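Local structure of iron transport multicopper oxidase FET3 (1ZPU) at residues T187-I192 and R235-V240; M210-I215 and N223-L228. The protein oxidises ferrous to ferric iron with molecular oxygen, using four bound copper ions, and so supplies the permease for high-affinity iron uptake in yeast. One frame throughout, in Å; residues are numbered along the deposited sequence.

Overall arrangement
The paired strands of both contacts lie in one six-stranded sheet of the second plastocyanin-like domain, and the contact centres are 8 Å apart. Interaction 1 joins two inner strands and is almost wholly buried. Interaction 2 pairs the next strand with the outermost strand, 218-225, where exposed residues and an N-linked sugar appear. The strands of 235-240 and 210-215 are themselves neighbours, joined by probable hydrogen bonds such as Leu239 N to Thr211 O at 2.8 Å. Along the chain, interaction 2 is nested inside the loop that interaction 1 closes. Six backbone bonds form the inner ladder and four the outer one, which gives way to apolar contacts with Leu228 where the chain leaves the strand.

Interaction 1: T187-I192 and R235-V240; sequences TYLLRI and RYTVLV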
# COMPACT_ATOMS: atom_id res chain seq x y z
N THR A 187 20.82 -1.93 -21.37
CA THR A 187 20.30 -2.35 -20.08
C THR A 187 19.40 -1.25 -19.54
O THR A 187 19.84 -0.12 -19.33
CB THR A 187 21.43 -2.63 -19.07
OG1 THR A 187 22.22 -3.74 -19.52
CG2 THR A 187 20.85 -2.96 -17.69
N TYR A 188 18.13 -1.59 -19.33
CA TYR A 188 17.15 -0.66 -18.77
C TYR A 188 16.87 -1.00 -17.33
O TYR A 188 16.69 -2.17 -16.98
CB TYR A 188 15.85 -0.71 -19.56
CG TYR A 188 15.93 -0.04 -20.90
CD1 TYR A 188 16.45 -0.71 -22.01
CD2 TYR A 188 15.49 1.27 -21.07
CE1 TYR A 188 16.52 -0.08 -23.26
CE2 TYR A 188 15.56 1.91 -22.30
CZ TYR A 188 16.07 1.23 -23.39
OH TYR A 188 16.14 1.85 -24.61
N LEU A 189 16.85 0.03 -16.48
CA LEU A 189 16.30 -0.13 -15.13
C LEU A 189 14.78 0.14 -15.20
O LEU A 189 14.33 1.25 -15.48
CB LEU A 189 17.00 0.79 -14.13
CG LEU A 189 16.68 0.55 -12.65
CD1 LEU A 189 17.44 -0.63 -12.10
CD2 LEU A 189 16.97 1.78 -11.81
N LEU A 190 14.01 -0.91 -14.96
CA LEU A 190 12.58 -0.85 -15.11
C LEU A 190 11.94 -0.95 -13.73
O LEU A 190 12.04 -1.99 -13.07
CB LEU A 190 12.14 -1.99 -16.03
CG LEU A 190 10.79 -1.95 -16.75
CD1 LEU A 190 10.67 -3.16 -17.64
CD2 LEU A 190 9.67 -1.94 -15.77
N ARG A 191 11.30 0.13 -13.29
CA ARG A 191 10.58 0.14 -12.02
C ARG A 191 9.14 -0.26 -12.23
O ARG A 191 8.35 0.50 -12.79
CB ARG A 191 10.60 1.53 -11.38
CG ARG A 191 11.95 2.16 -11.21
CD ARG A 191 11.79 3.64 -10.98
NE ARG A 191 12.96 4.38 -11.40
CZ ARG A 191 14.00 4.61 -10.60
NH1 ARG A 191 13.98 4.18 -9.33
NH2 ARG A 191 15.05 5.28 -11.06
N ILE A 192 8.78 -1.45 -11.79
CA ILE A 192 7.41 -1.92 -11.96
C ILE A 192 6.66 -1.71 -10.66
O ILE A 192 7.03 -2.29 -9.64
CB ILE A 192 7.35 -3.41 -12.40
CG1 ILE A 192 8.32 -3.65 -13.53
CG2 ILE A 192 5.98 -3.76 -12.92
CD1 ILE A 192 8.83 -5.08 -13.60
N ARG A 235 6.49 -2.82 -5.14
CA ARG A 235 7.34 -2.38 -6.23
C ARG A 235 8.40 -3.44 -6.47
O ARG A 235 9.06 -3.88 -5.53
CB ARG A 235 8.03 -1.07 -5.86
CG ARG A 235 7.11 0.11 -5.74
CD ARG A 235 6.41 0.18 -4.39
NE ARG A 235 7.29 0.70 -3.35
CZ ARG A 235 7.22 0.38 -2.06
NH1 ARG A 235 6.31 -0.47 -1.62
NH2 ARG A 235 8.09 0.90 -1.20
N TYR A 236 8.54 -3.88 -7.72
CA TYR A 236 9.72 -4.64 -8.11
C TYR A 236 10.46 -3.77 -9.08
O TYR A 236 9.89 -3.32 -10.06
CB TYR A 236 9.38 -5.99 -8.77
CG TYR A 236 8.84 -7.06 -7.85
CD1 TYR A 236 9.57 -8.21 -7.56
CD2 TYR A 236 7.58 -6.91 -7.27
CE1 TYR A 236 9.04 -9.19 -6.68
CE2 TYR A 236 7.04 -7.87 -6.42
CZ TYR A 236 7.77 -9.00 -6.13
OH TYR A 236 7.17 -9.89 -5.27
N THR A 237 11.73 -3.51 -8.79
CA THR A 237 12.63 -2.88 -9.75
C THR A 237 13.50 -3.95 -10.39
O THR A 237 14.07 -4.82 -9.71
CB THR A 237 13.50 -1.79 -9.10
OG1 THR A 237 12.67 -0.84 -8.43
CG2 THR A 237 14.34 -1.09 -10.15
N VAL A 238 13.63 -3.86 -11.70
CA VAL A 238 14.08 -4.97 -12.52
C VAL A 238 15.01 -4.45 -13.61
O VAL A 238 14.76 -3.40 -14.23
CB VAL A 238 12.81 -5.67 -13.10
CG1 VAL A 238 12.97 -6.05 -14.55
CG2 VAL A 238 12.41 -6.86 -12.24
N LEU A 239 16.12 -5.15 -13.81
CA LEU A 239 17.00 -4.90 -14.94
C LEU A 239 16.51 -5.72 -16.13
O LEU A 239 16.16 -6.89 -15.98
CB LEU A 239 18.44 -5.32 -14.59
CG LEU A 239 19.31 -4.50 -13.62
CD1 LEU A 239 20.49 -5.33 -13.18
CD2 LEU A 239 19.79 -3.22 -14.25
N VAL A 240 16.49 -5.09 -17.31
CA VAL A 240 16.12 -5.75 -18.56
C VAL A 240 17.14 -5.38 -19.61
O VAL A 240 17.37 -4.19 -19.86
CB VAL A 240 14.70 -5.33 -19.03
CG1 VAL A 240 14.43 -5.82 -20.43
CG2 VAL A 240 13.64 -5.87 -18.08
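Leu190 N gives the shortest bond of this pair, 2.7 Å to Val238 O, with an N-H...O angle of 166°. The return bond, Val238 N to Leu190 O, is 2.8 Å long, and its donor is tilted from the carbonyl plane. The same double exchange recurs at Tyr188 with Val240 and at Ile192 with Tyr236, giving six bonds in an antiparallel ladder; the segment axes, 160° apart in direction, approach to 4.6 Å.

On the face that holds Leu190, Ile192, Val238 and Val240 the methyl ends make apolar contacts. Leu190 CD1, set by an extended chi2 of 177°, meets Val240 CG2 at 4.0 Å. Ile192 CD1 reaches Val238 CB at 4.1 Å, while the Ile192 side chain also touches Leu228 and Ile230 of the domain's other sheet. On the opposite face, Leu189 CD1 lies 3.7 Å from Thr237 CG2. At the Thr187 end of the ladder, Thr187 CG2 lies 3.6 Å from Leu239 CD2. Leu189 CD2 sits over one face of the Arg191 guanidinium, displaced toward its rim, and Arg191 NH2 forms a salt bridge with Glu134 on the neighbouring strand 133-142.

The Arg235 chain, bent at chi2 and chi3, ends clear of the partner strand: NE binds Thr101 O, NH2 forms a salt bridge with Asp437, and the Arg235 side chain comes within about 3 Å (nearest atoms) of that of His62, a type 3 copper ligand. Main-chain bonding and apolar contact thus unite the strands, while the charged ends find partners beyond them, those of Arg235 linking this domain to the first and third beside the copper cluster.

Interaction 2: M210-I215 and N223-L228; sequences MTVVEI and NVTDML. With NAG (2-acetamido-2-deoxy-beta-D-glucopyranose), chain I.
Asn223 and Val212 meet through their flat peptide groups, with a different approach in each direction. Val212 N bonds to Asn223 O at 2.8 Å from above the carbonyl plane, 39° out of it, whereas Asn223 N lies in the plane of the Val212 carbonyl, on a lone pair of its oxygen, at 3.2 Å. Val212 CB and CG2 also come close to Asn223 O. A second pair of bonds, both 2.9 Å, joins Met210 and Thr225.

The carboxamide of Asn223 leads off from strand 210-215. Its CG is anti to the backbone N (chi1 -158°), and ND2 carries the covalent bond to C1 of N-acetylglucosamine, 1.4 Å; the sugar's acetyl methyl C8 lies 3.8 Å from Asn223 CB.

Apolar contact takes over where the chain continues past Thr225. Met210 bends at chi3 (-61°), and its CE touches Leu228 CG at 3.7 Å. Val212 CG2 meets Leu228 CD2, also at 3.7 Å, so Leu228 packs against both residues. Met210 and Val212 also touch Val238, which extends this patch to the adjacent strand. On the reverse face Thr211 OG1 and Val224 CG2 lie 3.9 Å apart.

Farther along, Val213 and Glu214 both face Thr237 in a classic beta bulge. The whole is an antiparallel beta hairpin at the edge of a cupredoxin-type sandwich, with Leu228 beginning the strand of the opposing sheet and Asn223 displaying an N-glycan on the edge strand.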
# COMPACT_ATOMS: atom_id res chain seq x y z
N MET A 210 13.97 -11.04 -16.67
CA MET A 210 14.00 -9.89 -15.76
C MET A 210 14.87 -10.17 -14.55
O MET A 210 14.72 -11.21 -13.91
CB MET A 210 12.60 -9.53 -15.30
CG MET A 210 11.71 -9.10 -16.41
SD MET A 210 10.08 -8.69 -15.86
CE MET A 210 9.49 -10.22 -15.15
N THR A 211 15.78 -9.25 -14.26
CA THR A 211 16.68 -9.40 -13.12
C THR A 211 16.24 -8.49 -11.99
O THR A 211 16.40 -7.28 -12.06
CB THR A 211 18.12 -9.08 -13.48
OG1 THR A 211 18.45 -9.75 -14.71
CG2 THR A 211 19.05 -9.56 -12.37
N VAL A 212 15.68 -9.09 -10.95
CA VAL A 212 15.13 -8.31 -9.84
C VAL A 212 16.28 -7.75 -9.03
O VAL A 212 17.16 -8.50 -8.60
CB VAL A 212 14.11 -9.13 -8.99
CG1 VAL A 212 13.64 -8.35 -7.81
CG2 VAL A 212 12.92 -9.49 -9.84
N VAL A 213 16.29 -6.43 -8.86
CA VAL A 213 17.36 -5.75 -8.12
C VAL A 213 16.88 -4.92 -6.94
O VAL A 213 17.69 -4.42 -6.17
CB VAL A 213 18.27 -4.89 -9.02
CG1 VAL A 213 18.95 -5.75 -10.04
CG2 VAL A 213 17.49 -3.77 -9.67
N GLU A 214 15.56 -4.78 -6.78
CA GLU A 214 15.00 -4.07 -5.65
C GLU A 214 13.54 -4.46 -5.45
O GLU A 214 12.78 -4.62 -6.41
CB GLU A 214 15.11 -2.55 -5.88
CG GLU A 214 14.67 -1.70 -4.69
CD GLU A 214 13.83 -0.47 -5.09
OE1 GLU A 214 14.43 0.50 -5.63
OE2 GLU A 214 12.59 -0.47 -4.87
N ILE A 215 13.14 -4.63 -4.19
CA ILE A 215 11.71 -4.67 -3.85
C ILE A 215 11.41 -3.67 -2.73
O ILE A 215 12.17 -3.55 -1.77
CB ILE A 215 11.22 -6.09 -3.45
CG1 ILE A 215 12.03 -6.66 -2.28
CG2 ILE A 215 11.24 -7.02 -4.65
CD1 ILE A 215 11.38 -7.83 -1.62
N ASN A 223 18.19 -11.55 -8.90
CA ASN A 223 17.44 -12.80 -9.12
C ASN A 223 16.72 -12.76 -10.46
O ASN A 223 15.84 -11.92 -10.67
CB ASN A 223 16.45 -13.09 -7.97
CG ASN A 223 16.05 -14.59 -7.87
OD1 ASN A 223 15.66 -15.24 -8.86
ND2 ASN A 223 16.11 -15.13 -6.64
N VAL A 224 17.08 -13.68 -11.35
CA VAL A 224 16.50 -13.75 -12.69
C VAL A 224 15.18 -14.53 -12.70
O VAL A 224 15.08 -15.60 -12.13
CB VAL A 224 17.52 -14.38 -13.68
CG1 VAL A 224 16.92 -14.49 -15.06
CG2 VAL A 224 18.79 -13.56 -13.73
N THR A 225 14.16 -13.96 -13.35
CA THR A 225 12.87 -14.63 -13.56
C THR A 225 12.28 -14.34 -14.93
O THR A 225 12.70 -13.42 -15.63
CB THR A 225 11.74 -14.13 -12.59
OG1 THR A 225 12.30 -13.45 -11.46
CG2 THR A 225 10.81 -15.29 -12.15
N ASP A 226 11.25 -15.11 -15.28
CA ASP A 226 10.47 -14.86 -16.46
C ASP A 226 9.19 -14.14 -16.09
O ASP A 226 8.57 -13.52 -16.94
CB ASP A 226 10.12 -16.17 -17.13
CG ASP A 226 11.34 -16.92 -17.60
OD1 ASP A 226 11.28 -18.18 -17.66
OD2 ASP A 226 12.36 -16.26 -17.91
N MET A 227 8.79 -14.21 -14.82
CA MET A 227 7.48 -13.70 -14.42
C MET A 227 7.43 -13.15 -12.98
O MET A 227 8.04 -13.72 -12.06
CB MET A 227 6.43 -14.80 -14.61
CG MET A 227 5.00 -14.29 -14.54
SD MET A 227 3.75 -15.55 -14.81
CE MET A 227 4.17 -16.11 -16.45
N LEU A 228 6.71 -12.06 -12.78
CA LEU A 228 6.49 -11.53 -11.42
C LEU A 228 5.03 -11.60 -11.02
O LEU A 228 4.16 -11.46 -11.86
CB LEU A 228 6.95 -10.08 -11.29
CG LEU A 228 8.40 -9.72 -11.61
CD1 LEU A 228 8.56 -8.22 -11.69
CD2 LEU A 228 9.36 -10.32 -10.58
C1 NAG I . 16.18 -16.57 -6.54
C2 NAG I . 16.98 -16.65 -5.24
C3 NAG I . 17.05 -18.09 -4.69
C4 NAG I . 15.84 -19.00 -4.92
C5 NAG I . 14.93 -18.53 -6.06
C6 NAG I . 13.47 -18.93 -5.84
C7 NAG I . 18.78 -14.90 -5.11
C8 NAG I . 17.84 -13.85 -4.55
N2 NAG I . 18.31 -16.11 -5.48
O3 NAG I . 17.26 -18.05 -3.29
O4 NAG I . 16.38 -20.30 -5.17
O5 NAG I . 14.92 -17.12 -6.20
O6 NAG I . 12.61 -18.04 -6.53
O7 NAG I . 19.98 -14.64 -5.21